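Local coordinates for mycobacterial cidal antitoxin MbcA (Mycobacterium tuberculosis, PDB 6FKG), which neutralises the NAD+ phosphorylase toxin MbcT by blocking access to its active site, as the antitoxin of a type II toxin-antitoxin system, at residues 17-22 with 76-81; 24-29 with 56-61; 82-87 with 103-108; 92-95 with 101-104. All blocks are in the same frame, centred on the assembly; numbering follows the deposited sequence.

Interaction 1: residues 17-22 with 76-81; sequences ERLGLT and VWMFSP
The Phe79 ring takes the CD2 methyl of Leu21 at its edge, close to the ring plane, while the CB of its own neighbour Met78 lies 3.9 Å above one face, offset toward the rim. Leu21 CD2 sits 3.8 Å from Phe79 CE2 and equally far from CZ, so the methyl straddles one ring bond instead of resting over the pi face. Phe79 CG stands anti to the carbonyl carbon (chi1 -54°), which swings the far end of the ring toward the 17-22 segment although the side chain does not start out in that direction. Deeper in, Leu19 and Met78 point at each other, and Leu19 CD2 meets Met78 CG at 4.0 Å. The Met78 chain is bent at both chi2 and chi3, folding its sulfur and terminal methyl toward Leu58 of helix 52-65. No hydrogen bond joins the two segments directly, but Leu19 O receives one from Asn75 ND2, just ahead of the second segment. On the 76-81 side, Val76 O is gripped from opposite faces of its plane by Phe79 N and by Ser80 OG, the latter at 2.7 Å, which ties down the chain as helix 71-78 runs out. On the other side Gly20, with positive phi, is the first residue to leave helical geometry, and Thr22 is the N-cap of helix 23-30. The contact is apolar packing between the end of helix 7-19 with its following turn and the end of helix 71-78, part of the buried core of an all-helical antitoxin, joining its N-terminal helices to the MbcA/ParS/Xre C-terminal region.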
loop_
_atom_site.group_PDB
_atom_site.type_symbol
_atom_site.label_atom_id
_atom_site.label_comp_id
_atom_site.label_asym_id
_atom_site.label_seq_id
_atom_site.Cartn_x
_atom_site.Cartn_y
_atom_site.Cartn_z
ATOM N N GLU C 17 0.503 0.952 38.479
ATOM C CA GLU C 17 -0.010 1.408 39.756
ATOM C C GLU C 17 0.733 2.649 40.231
ATOM O O GLU C 17 0.138 3.532 40.861
ATOM C CB GLU C 17 0.072 0.289 40.796
ATOM C CG GLU C 17 -0.899 -0.856 40.529
ATOM C CD GLU C 17 -2.327 -0.375 40.259
ATOM O OE1 GLU C 17 -2.838 0.469 41.031
ATOM O OE2 GLU C 17 -2.933 -0.844 39.269
ATOM N N ARG C 18 2.026 2.727 39.924
ATOM C CA ARG C 18 2.815 3.886 40.334
ATOM C C ARG C 18 2.313 5.155 39.641
ATOM O O ARG C 18 2.402 6.247 40.190
ATOM C CB ARG C 18 4.305 3.663 40.050
ATOM C CG ARG C 18 4.979 2.748 41.069
ATOM C CD ARG C 18 6.491 2.719 40.912
ATOM N NE ARG C 18 6.911 2.099 39.657
ATOM C CZ ARG C 18 7.089 0.792 39.491
ATOM N NH1 ARG C 18 6.881 -0.045 40.502
ATOM N NH2 ARG C 18 7.479 0.319 38.313
ATOM N N LEU C 19 1.764 4.996 38.444
ATOM C CA LEU C 19 1.231 6.127 37.692
ATOM C C LEU C 19 -0.229 6.407 38.064
ATOM O O LEU C 19 -0.766 7.465 37.754
ATOM C CB LEU C 19 1.357 5.856 36.196
ATOM C CG LEU C 19 0.889 6.884 35.164
ATOM C CD1 LEU C 19 1.570 8.210 35.378
ATOM C CD2 LEU C 19 1.187 6.342 33.755
ATOM N N GLY C 20 -0.867 5.450 38.727
ATOM C CA GLY C 20 -2.229 5.637 39.211
ATOM C C GLY C 20 -3.316 5.486 38.164
ATOM O O GLY C 20 -4.433 5.983 38.340
ATOM N N LEU C 21 -3.004 4.801 37.066
ATOM C CA LEU C 21 -4.006 4.571 36.036
ATOM C C LEU C 21 -5.109 3.647 36.536
ATOM O O LEU C 21 -4.872 2.749 37.345
ATOM C CB LEU C 21 -3.369 3.973 34.785
ATOM C CG LEU C 21 -2.265 4.827 34.151
ATOM C CD1 LEU C 21 -1.845 4.217 32.818
ATOM C CD2 LEU C 21 -2.692 6.278 33.984
ATOM N N THR C 22 -6.320 3.880 36.059
ATOM C CA THR C 22 -7.416 2.955 36.317
ATOM C C THR C 22 -7.368 1.856 35.270
ATOM O O THR C 22 -6.799 2.057 34.201
ATOM C CB THR C 22 -8.775 3.641 36.247
ATOM O OG1 THR C 22 -9.041 4.003 34.888
ATOM C CG2 THR C 22 -8.785 4.897 37.117
ATOM N N VAL C 76 -2.101 13.213 35.017
ATOM C CA VAL C 76 -2.761 14.238 34.209
ATOM C C VAL C 76 -2.107 14.392 32.828
ATOM O O VAL C 76 -2.780 14.534 31.803
ATOM C CB VAL C 76 -2.727 15.606 34.926
ATOM C CG1 VAL C 76 -3.278 16.709 34.024
ATOM C CG2 VAL C 76 -3.490 15.537 36.266
ATOM N N TRP C 77 -0.785 14.390 32.816
ATOM C CA TRP C 77 -0.017 14.559 31.568
ATOM C C TRP C 77 -0.364 13.518 30.502
ATOM O O TRP C 77 -0.424 13.831 29.307
ATOM C CB TRP C 77 1.475 14.486 31.891
ATOM C CG TRP C 77 2.414 14.758 30.774
ATOM C CD1 TRP C 77 2.909 15.980 30.395
ATOM C CD2 TRP C 77 3.050 13.782 29.926
ATOM N NE1 TRP C 77 3.801 15.819 29.345
ATOM C CE2 TRP C 77 3.894 14.484 29.039
ATOM C CE3 TRP C 77 2.958 12.389 29.811
ATOM C CZ2 TRP C 77 4.660 13.839 28.061
ATOM C CZ3 TRP C 77 3.729 11.745 28.840
ATOM C CH2 TRP C 77 4.568 12.471 27.985
ATOM N N MET C 78 -0.606 12.283 30.938
ATOM C CA MET C 78 -0.940 11.210 30.002
ATOM C C MET C 78 -2.208 11.535 29.230
ATOM O O MET C 78 -2.335 11.129 28.075
ATOM C CB MET C 78 -1.116 9.870 30.729
ATOM C CG MET C 78 0.158 9.291 31.293
ATOM S SD MET C 78 1.280 8.728 30.005
ATOM C CE MET C 78 0.320 7.422 29.254
ATOM N N PHE C 79 -3.125 12.297 29.841
ATOM C CA PHE C 79 -4.426 12.532 29.211
ATOM C C PHE C 79 -4.641 13.978 28.787
ATOM O O PHE C 79 -5.755 14.384 28.447
ATOM C CB PHE C 79 -5.540 12.066 30.157
ATOM C CG PHE C 79 -5.355 10.645 30.600
ATOM C CD1 PHE C 79 -5.608 9.604 29.722
ATOM C CD2 PHE C 79 -4.866 10.351 31.867
ATOM C CE1 PHE C 79 -5.399 8.294 30.102
ATOM C CE2 PHE C 79 -4.661 9.043 32.257
ATOM C CZ PHE C 79 -4.924 8.012 31.376
ATOM N N SER C 80 -3.561 14.749 28.778
ATOM C CA SER C 80 -3.641 16.148 28.390
ATOM C C SER C 80 -3.135 16.332 26.978
ATOM O O SER C 80 -2.021 15.905 26.663
ATOM C CB SER C 80 -2.829 17.022 29.341
ATOM O OG SER C 80 -3.309 16.914 30.670
ATOM N N PRO C 81 -3.950 16.972 26.127
ATOM C CA PRO C 81 -3.489 17.381 24.800
ATOM C C PRO C 81 -2.203 18.165 24.947
ATOM O O PRO C 81 -2.127 19.117 25.719
ATOM C CB PRO C 81 -4.633 18.256 24.276
ATOM C CG PRO C 81 -5.848 17.731 24.989
ATOM C CD PRO C 81 -5.351 17.372 26.373
#

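Interaction 2: residues 24-29 with 56-61; sequences EEVGDI and IELAYV
Leu58 projects from helix 52-65 toward helix 23-30 and meets Val26 and Ile29 there, a helix-helix contact near the centre of this all-helical chain. Polar interactions lie away from this interface: Glu57 OE1 forms a salt bridge with Arg54 and OE2 accepts a hydrogen bond from Gln53, within the same helix, while Glu25 OE1 accepts from the backbone N of Thr22 at the start of helix 23-30. Between the helices themselves no hydrogen bond forms, and the joint is wholly apolar.

The apolar contacts run through the two methyls of Leu58. Within the two segments CD1 meets only Ile29, 4.0 Å from its CD1. CD2 is shared between Ile29, whose CD1 is again 4.0 Å away, and Val26. The side chains of Ile29 and Leu58 meet at about a right angle, so the end of the isoleucine lies across the leucine fork. Leu58 achieves this reach because its CG is anti to the backbone N (chi1 178°). Val26 and Ile29 are three residues apart, hence on one side of their helix. Further apolar partners surround the same cluster: Leu21 and Ile16 touch both Val26 and Leu58, and Val94 of helix 90-95 touches both Ile29 and Leu58. Val26 presents the methyl that is likewise anti to its own N, and this CG1 comes to 3.9 Å from Leu58 CD2.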
loop_
_atom_site.group_PDB
_atom_site.type_symbol
_atom_site.label_atom_id
_atom_site.label_comp_id
_atom_site.label_asym_id
_atom_site.label_seq_id
_atom_site.Cartn_x
_atom_site.Cartn_y
_atom_site.Cartn_z
ATOM N N GLU C 24 -9.786 0.950 33.529
ATOM C CA GLU C 24 -10.530 1.446 32.378
ATOM C C GLU C 24 -9.618 2.253 31.470
ATOM O O GLU C 24 -9.690 2.120 30.244
ATOM C CB GLU C 24 -11.726 2.299 32.794
ATOM C CG GLU C 24 -12.834 1.511 33.472
ATOM C CD GLU C 24 -12.424 1.075 34.864
ATOM O OE1 GLU C 24 -11.614 1.803 35.472
ATOM O OE2 GLU C 24 -12.863 0.003 35.326
ATOM N N GLU C 25 -8.762 3.086 32.060
ATOM C CA GLU C 25 -7.804 3.861 31.268
ATOM C C GLU C 25 -6.832 2.941 30.562
ATOM O O GLU C 25 -6.552 3.115 29.382
ATOM C CB GLU C 25 -7.026 4.850 32.135
ATOM C CG GLU C 25 -7.830 6.093 32.488
ATOM C CD GLU C 25 -7.268 6.818 33.703
ATOM O OE1 GLU C 25 -6.438 6.222 34.426
ATOM O OE2 GLU C 25 -7.660 7.980 33.930
ATOM N N VAL C 26 -6.313 1.963 31.293
ATOM C CA VAL C 26 -5.381 1.018 30.687
ATOM C C VAL C 26 -6.070 0.235 29.584
ATOM O O VAL C 26 -5.521 0.085 28.502
ATOM C CB VAL C 26 -4.794 0.039 31.708
ATOM C CG1 VAL C 26 -3.822 -0.909 31.008
ATOM C CG2 VAL C 26 -4.066 0.810 32.814
ATOM N N GLY C 27 -7.266 -0.269 29.870
ATOM C CA GLY C 27 -8.047 -0.983 28.879
ATOM C C GLY C 27 -8.207 -0.225 27.571
ATOM O O GLY C 27 -8.081 -0.797 26.494
ATOM N N ASP C 28 -8.477 1.072 27.663
ATOM C CA ASP C 28 -8.612 1.894 26.468
ATOM C C ASP C 28 -7.309 2.021 25.697
ATOM O O ASP C 28 -7.327 2.137 24.479
ATOM C CB ASP C 28 -9.144 3.284 26.835
ATOM C CG ASP C 28 -10.606 3.248 27.267
ATOM O OD1 ASP C 28 -11.320 2.297 26.872
ATOM O OD2 ASP C 28 -11.042 4.165 28.000
ATOM N N ILE C 29 -6.176 1.986 26.398
ATOM C CA ILE C 29 -4.880 2.119 25.737
ATOM C C ILE C 29 -4.453 0.793 25.085
ATOM O O ILE C 29 -3.829 0.789 24.023
ATOM C CB ILE C 29 -3.787 2.597 26.730
ATOM C CG1 ILE C 29 -4.071 4.031 27.190
ATOM C CG2 ILE C 29 -2.380 2.481 26.117
ATOM C CD1 ILE C 29 -3.304 4.432 28.451
ATOM N N ILE C 56 3.111 -3.501 27.519
ATOM C CA ILE C 56 4.527 -3.337 27.796
ATOM C C ILE C 56 4.981 -1.937 27.414
ATOM O O ILE C 56 5.741 -1.294 28.150
ATOM C CB ILE C 56 5.363 -4.386 27.054
ATOM C CG1 ILE C 56 5.026 -5.768 27.608
ATOM C CG2 ILE C 56 6.846 -4.076 27.187
ATOM C CD1 ILE C 56 5.472 -6.912 26.714
ATOM N N GLU C 57 4.499 -1.446 26.276
ATOM C CA GLU C 57 4.869 -0.107 25.841
ATOM C C GLU C 57 4.370 0.946 26.840
ATOM O O GLU C 57 5.064 1.914 27.148
ATOM C CB GLU C 57 4.327 0.152 24.442
ATOM C CG GLU C 57 5.060 -0.707 23.397
ATOM C CD GLU C 57 4.325 -0.806 22.078
ATOM O OE1 GLU C 57 3.220 -0.247 21.958
ATOM O OE2 GLU C 57 4.855 -1.448 21.148
ATOM N N LEU C 58 3.175 0.734 27.358
ATOM C CA LEU C 58 2.630 1.635 28.380
ATOM C C LEU C 58 3.476 1.611 29.657
ATOM O O LEU C 58 3.722 2.656 30.271
ATOM C CB LEU C 58 1.189 1.254 28.691
ATOM C CG LEU C 58 0.498 2.071 29.780
ATOM C CD1 LEU C 58 0.497 3.577 29.443
ATOM C CD2 LEU C 58 -0.934 1.544 29.988
ATOM N N ALA C 59 3.925 0.421 30.059
ATOM C CA ALA C 59 4.830 0.298 31.203
ATOM C C ALA C 59 6.149 1.043 30.957
ATOM O O ALA C 59 6.637 1.747 31.850
ATOM C CB ALA C 59 5.092 -1.191 31.532
ATOM N N TYR C 60 6.727 0.910 29.757
ATOM C CA TYR C 60 7.899 1.728 29.401
ATOM C C TYR C 60 7.650 3.206 29.669
ATOM O O TYR C 60 8.476 3.898 30.267
ATOM C CB TYR C 60 8.270 1.607 27.926
ATOM C CG TYR C 60 8.771 0.251 27.477
ATOM C CD1 TYR C 60 9.256 -0.684 28.385
ATOM C CD2 TYR C 60 8.732 -0.094 26.134
ATOM C CE1 TYR C 60 9.707 -1.930 27.956
ATOM C CE2 TYR C 60 9.174 -1.328 25.697
ATOM C CZ TYR C 60 9.656 -2.244 26.607
ATOM O OH TYR C 60 10.087 -3.470 26.142
ATOM N N VAL C 61 6.526 3.690 29.157
ATOM C CA VAL C 61 6.222 5.109 29.233
ATOM C C VAL C 61 5.983 5.549 30.674
ATOM O O VAL C 61 6.493 6.589 31.102
ATOM C CB VAL C 61 5.008 5.455 28.356
ATOM C CG1 VAL C 61 4.506 6.832 28.682
ATOM C CG2 VAL C 61 5.407 5.385 26.872
#

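Interaction 3: residues 82-87 with 103-108; sequences NRLLEH and LALIDA
An Asx turn in the loop between helices 71-78 and 90-95 brings Asn82, Leu84 and Leu85 against Leu105 of helix 99-110. Leu105 is the single residue of its segment that touches the loop, and its two methyls divide the work. CD1 meets Leu84 CD1 at 3.7 Å, with the two leucines at about a right angle. CD2 faces the branch point of Leu85, 3.8 Å from its CG and nearly as close to both of its methyls. Asn82 comes head-on against Leu105, its ND2 3.9 Å from Leu105 CD2. With chi1 at 172°, the Leu105 fork is carried out toward the loop. The turn itself is closed by Leu84 N, which donates to Asn82 OD1 at 2.9 Å, in the carbonyl plane and on a lone pair, with an N-H...O angle of 150°. That bond holds the amide so that OD1 serves the loop backbone and ND2 lies toward the helix. Leu85 N donates to Asn82 O at 2.9 Å, so the side chain and the backbone carbonyl of one residue both hold the turn. This loop and helix belong to the toxin-binding region, where MbcT comes close: Leu84 packs on Trp125 and Asn82 on Ala76 of that neighbouring chain. Farther along the helix, Asp107 forms salt bridges with Arg33 and Arg43 of the toxin. Trp77 packs on both Asn82 and Leu105.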
loop_
_atom_site.group_PDB
_atom_site.type_symbol
_atom_site.label_atom_id
_atom_site.label_comp_id
_atom_site.label_asym_id
_atom_site.label_seq_id
_atom_site.Cartn_x
_atom_site.Cartn_y
_atom_site.Cartn_z
ATOM N N ASN C 82 -1.179 17.730 24.235
ATOM C CA ASN C 82 0.159 18.262 24.416
ATOM C C ASN C 82 0.593 18.957 23.131
ATOM O O ASN C 82 0.674 18.315 22.075
ATOM C CB ASN C 82 1.117 17.121 24.792
ATOM C CG ASN C 82 2.459 17.612 25.300
ATOM O OD1 ASN C 82 3.083 18.473 24.698
ATOM N ND2 ASN C 82 2.894 17.073 26.434
ATOM N N ARG C 83 0.877 20.254 23.208
ATOM C CA ARG C 83 1.245 21.005 22.003
ATOM C C ARG C 83 2.551 20.501 21.362
ATOM O O ARG C 83 2.787 20.729 20.174
ATOM C CB ARG C 83 1.351 22.511 22.303
ATOM C CG ARG C 83 2.501 22.932 23.217
ATOM C CD ARG C 83 2.738 24.451 23.084
ATOM N NE ARG C 83 3.766 24.951 23.992
ATOM C CZ ARG C 83 5.058 25.077 23.679
ATOM N NH1 ARG C 83 5.509 24.734 22.475
ATOM N NH2 ARG C 83 5.912 25.547 24.578
ATOM N N LEU C 84 3.388 19.810 22.134
ATOM C CA LEU C 84 4.629 19.261 21.584
ATOM C C LEU C 84 4.370 17.995 20.764
ATOM O O LEU C 84 5.238 17.536 20.007
ATOM C CB LEU C 84 5.631 18.973 22.709
ATOM C CG LEU C 84 5.963 20.208 23.551
ATOM C CD1 LEU C 84 6.965 19.879 24.663
ATOM C CD2 LEU C 84 6.484 21.317 22.657
ATOM N N LEU C 85 3.171 17.436 20.914
ATOM C CA LEU C 85 2.768 16.259 20.154
ATOM C C LEU C 85 1.607 16.600 19.223
ATOM O O LEU C 85 0.692 15.801 19.046
ATOM C CB LEU C 85 2.375 15.115 21.105
ATOM C CG LEU C 85 3.413 14.657 22.132
ATOM C CD1 LEU C 85 2.774 13.652 23.069
ATOM C CD2 LEU C 85 4.661 14.041 21.464
ATOM N N GLU C 86 1.649 17.796 18.635
ATOM C CA GLU C 86 0.589 18.265 17.739
ATOM C C GLU C 86 -0.787 18.203 18.422
ATOM O O GLU C 86 -1.795 17.835 17.813
ATOM C CB GLU C 86 0.596 17.452 16.436
ATOM C CG GLU C 86 1.918 17.532 15.651
ATOM C CD GLU C 86 3.046 16.719 16.281
ATOM O OE1 GLU C 86 2.804 15.548 16.642
ATOM O OE2 GLU C 86 4.170 17.250 16.430
ATOM N N HIS C 87 -0.806 18.568 19.700
ATOM C CA HIS C 87 -2.036 18.687 20.478
ATOM C C HIS C 87 -2.731 17.346 20.651
ATOM O O HIS C 87 -3.949 17.286 20.743
ATOM C CB HIS C 87 -2.987 19.707 19.830
ATOM C CG HIS C 87 -2.350 21.038 19.578
ATOM N ND1 HIS C 87 -2.055 21.925 20.590
ATOM C CD2 HIS C 87 -1.928 21.623 18.431
ATOM C CE1 HIS C 87 -1.492 23.004 20.077
ATOM N NE2 HIS C 87 -1.407 22.848 18.768
ATOM N N LEU C 103 8.345 8.454 24.457
ATOM C CA LEU C 103 9.622 8.272 25.149
ATOM C C LEU C 103 10.644 9.335 24.742
ATOM O O LEU C 103 11.434 9.803 25.578
ATOM C CB LEU C 103 10.205 6.879 24.871
ATOM C CG LEU C 103 9.407 5.701 25.449
ATOM C CD1 LEU C 103 10.098 4.365 25.110
ATOM C CD2 LEU C 103 9.230 5.861 26.966
ATOM N N ALA C 104 10.640 9.701 23.462
ATOM C CA ALA C 104 11.566 10.722 22.981
ATOM C C ALA C 104 11.235 12.076 23.622
ATOM O O ALA C 104 12.145 12.796 24.078
ATOM C CB ALA C 104 11.537 10.809 21.437
ATOM N N LEU C 105 9.948 12.421 23.689
ATOM C CA LEU C 105 9.554 13.660 24.381
ATOM C C LEU C 105 9.994 13.636 25.866
ATOM O O LEU C 105 10.535 14.611 26.372
ATOM C CB LEU C 105 8.037 13.897 24.273
ATOM C CG LEU C 105 7.484 15.065 25.112
ATOM C CD1 LEU C 105 8.231 16.355 24.824
ATOM C CD2 LEU C 105 5.988 15.263 24.876
ATOM N N ILE C 106 9.799 12.515 26.555
ATOM C CA ILE C 106 10.216 12.407 27.958
ATOM C C ILE C 106 11.727 12.608 28.104
ATOM O O ILE C 106 12.203 13.296 29.017
ATOM C CB ILE C 106 9.761 11.053 28.547
ATOM C CG1 ILE C 106 8.232 11.060 28.680
ATOM C CG2 ILE C 106 10.443 10.753 29.885
ATOM C CD1 ILE C 106 7.614 9.656 28.886
ATOM N N ASP C 107 12.495 12.054 27.176
ATOM C CA ASP C 107 13.943 12.271 27.184
ATOM C C ASP C 107 14.310 13.746 27.000
ATOM O O ASP C 107 15.212 14.253 27.666
ATOM C CB ASP C 107 14.606 11.439 26.086
ATOM C CG ASP C 107 15.077 10.106 26.587
ATOM O OD1 ASP C 107 15.523 10.044 27.751
ATOM O OD2 ASP C 107 15.017 9.128 25.814
ATOM N N ALA C 108 13.598 14.433 26.108
ATOM C CA ALA C 108 13.814 15.865 25.912
ATOM C C ALA C 108 13.461 16.643 27.183
ATOM O O ALA C 108 14.174 17.557 27.570
ATOM C CB ALA C 108 13.004 16.388 24.698
#

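Interaction 4: residues 92-95 with 101-104; sequences DLVR and RVLA
Leu93 and Val102 make the tightest approach here, with Val102 CG2 3.6 Å from Leu93 CB; the CA atoms of Leu93 and Val102, 7.2 Å apart, are also the nearest such pair between the segments. The methyl also lies 4.0 Å from Leu93 CD2, so it lies across the leucine between CB and CD2. Val102 presents CG2 because that methyl is anti to the carbonyl carbon, its sister CG1 being anti to the backbone N. A looser touch comes from Val94, whose CG2 is 4.3 Å from Val102 CG2. Leu93 CD2 also rests against the aliphatic base of Arg101, 4.1 Å from both its CB and CG.

The next shell surrounds these groups. Arg101 is bent at chi2 (97°), which turns its chain aside after the methylenes that meet Leu93, and its NH1 forms a salt bridge with Glu86 in the preceding loop. Leu85, from that loop, packs on both Leu93 and Arg101, and Val61 of helix 52-65 packs on both Val94 and Val102. Farther out, Arg101 and Ala104 pack on Phe44 of a neighbouring MbcT chain, at the toxin interface.

The two segments are linked by a short turn and belong to the toxin-binding region. The contact packs two successive helices of that region against each other. Its chemistry is split: apolar carbons alone join the helices, while Arg101 lends its methylenes to them and its guanidinium to Glu86, an ion pair that ties helix 99-110 to the loop carrying Glu86.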
loop_
_atom_site.group_PDB
_atom_site.type_symbol
_atom_site.label_atom_id
_atom_site.label_comp_id
_atom_site.label_asym_id
_atom_site.label_seq_id
_atom_site.Cartn_x
_atom_site.Cartn_y
_atom_site.Cartn_z
ATOM N N ASP C 92 -3.031 8.493 23.953
ATOM C CA ASP C 92 -3.525 8.134 22.632
ATOM C C ASP C 92 -2.363 7.741 21.703
ATOM O O ASP C 92 -2.497 6.823 20.900
ATOM C CB ASP C 92 -4.340 9.277 22.021
ATOM C CG ASP C 92 -5.651 9.540 22.780
ATOM O OD1 ASP C 92 -6.093 8.675 23.571
ATOM O OD2 ASP C 92 -6.235 10.621 22.583
ATOM N N LEU C 93 -1.215 8.404 21.824
ATOM C CA LEU C 93 -0.048 7.957 21.054
ATOM C C LEU C 93 0.341 6.536 21.443
ATOM O O LEU C 93 0.664 5.701 20.580
ATOM C CB LEU C 93 1.148 8.902 21.249
ATOM C CG LEU C 93 1.241 10.016 20.195
ATOM C CD1 LEU C 93 0.131 11.041 20.407
ATOM C CD2 LEU C 93 2.617 10.682 20.212
ATOM N N VAL C 94 0.306 6.251 22.741
ATOM C CA VAL C 94 0.687 4.915 23.194
ATOM C C VAL C 94 -0.321 3.917 22.640
ATOM O O VAL C 94 0.061 2.887 22.086
ATOM C CB VAL C 94 0.766 4.816 24.734
ATOM C CG1 VAL C 94 0.971 3.377 25.166
ATOM C CG2 VAL C 94 1.914 5.698 25.269
ATOM N N ARG C 95 -1.608 4.237 22.771
ATOM C CA ARG C 95 -2.669 3.386 22.226
ATOM C C ARG C 95 -2.428 3.058 20.755
ATOM O O ARG C 95 -2.590 1.909 20.315
ATOM C CB ARG C 95 -4.022 4.076 22.386
ATOM C CG ARG C 95 -5.210 3.249 21.918
ATOM C CD ARG C 95 -6.439 4.142 21.802
ATOM N NE ARG C 95 -6.198 5.234 20.859
ATOM C CZ ARG C 95 -6.914 6.351 20.822
ATOM N NH1 ARG C 95 -7.923 6.518 21.668
ATOM N NH2 ARG C 95 -6.625 7.297 19.939
ATOM N N ARG C 101 7.698 7.960 20.232
ATOM C CA ARG C 101 7.673 9.423 20.200
ATOM C C ARG C 101 7.469 9.978 21.596
ATOM O O ARG C 101 8.043 11.008 21.964
ATOM C CB ARG C 101 6.558 9.937 19.271
ATOM C CG ARG C 101 6.463 11.475 19.197
ATOM C CD ARG C 101 7.199 12.010 17.985
ATOM N NE ARG C 101 7.311 13.469 17.945
ATOM C CZ ARG C 101 6.314 14.307 17.655
ATOM N NH1 ARG C 101 5.089 13.845 17.393
ATOM N NH2 ARG C 101 6.537 15.620 17.645
ATOM N N VAL C 102 6.615 9.310 22.369
ATOM C CA VAL C 102 6.371 9.713 23.751
ATOM C C VAL C 102 7.641 9.573 24.600
ATOM O O VAL C 102 7.979 10.455 25.387
ATOM C CB VAL C 102 5.228 8.883 24.378
ATOM C CG1 VAL C 102 4.991 9.320 25.819
ATOM C CG2 VAL C 102 3.950 9.017 23.539
ATOM N N LEU C 103 8.345 8.454 24.457
ATOM C CA LEU C 103 9.622 8.272 25.149
ATOM C C LEU C 103 10.644 9.335 24.742
ATOM O O LEU C 103 11.434 9.803 25.578
ATOM C CB LEU C 103 10.205 6.879 24.871
ATOM C CG LEU C 103 9.407 5.701 25.449
ATOM C CD1 LEU C 103 10.098 4.365 25.110
ATOM C CD2 LEU C 103 9.230 5.861 26.966
ATOM N N ALA C 104 10.640 9.701 23.462
ATOM C CA ALA C 104 11.566 10.722 22.981
ATOM C C ALA C 104 11.235 12.076 23.622
ATOM O O ALA C 104 12.145 12.796 24.078
ATOM C CB ALA C 104 11.537 10.809 21.437
#

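Overall arrangement
From the N terminus, helix 7-19 ends in the segment that opens interaction 1, whose partner at the end of helix 71-78 closes the longest loop. Interaction 2 falls within that loop, pairing helix 23-30 with helix 52-65; Phe79 touching Glu25 joins the two contacts. Interactions 3 and 4 both come in series after interactions 1 and 2. Interaction 3 opens in loop 82-87; interaction 4 starts later, at helix 90-95, and ends on the same part of helix 99-110, sharing Leu103 and Ala104. Their centres are about 8 Å apart. Trp77 on Ile106 links helix 71-78 to helix 99-110, and Val61 on Leu103 links helix 52-65 to it.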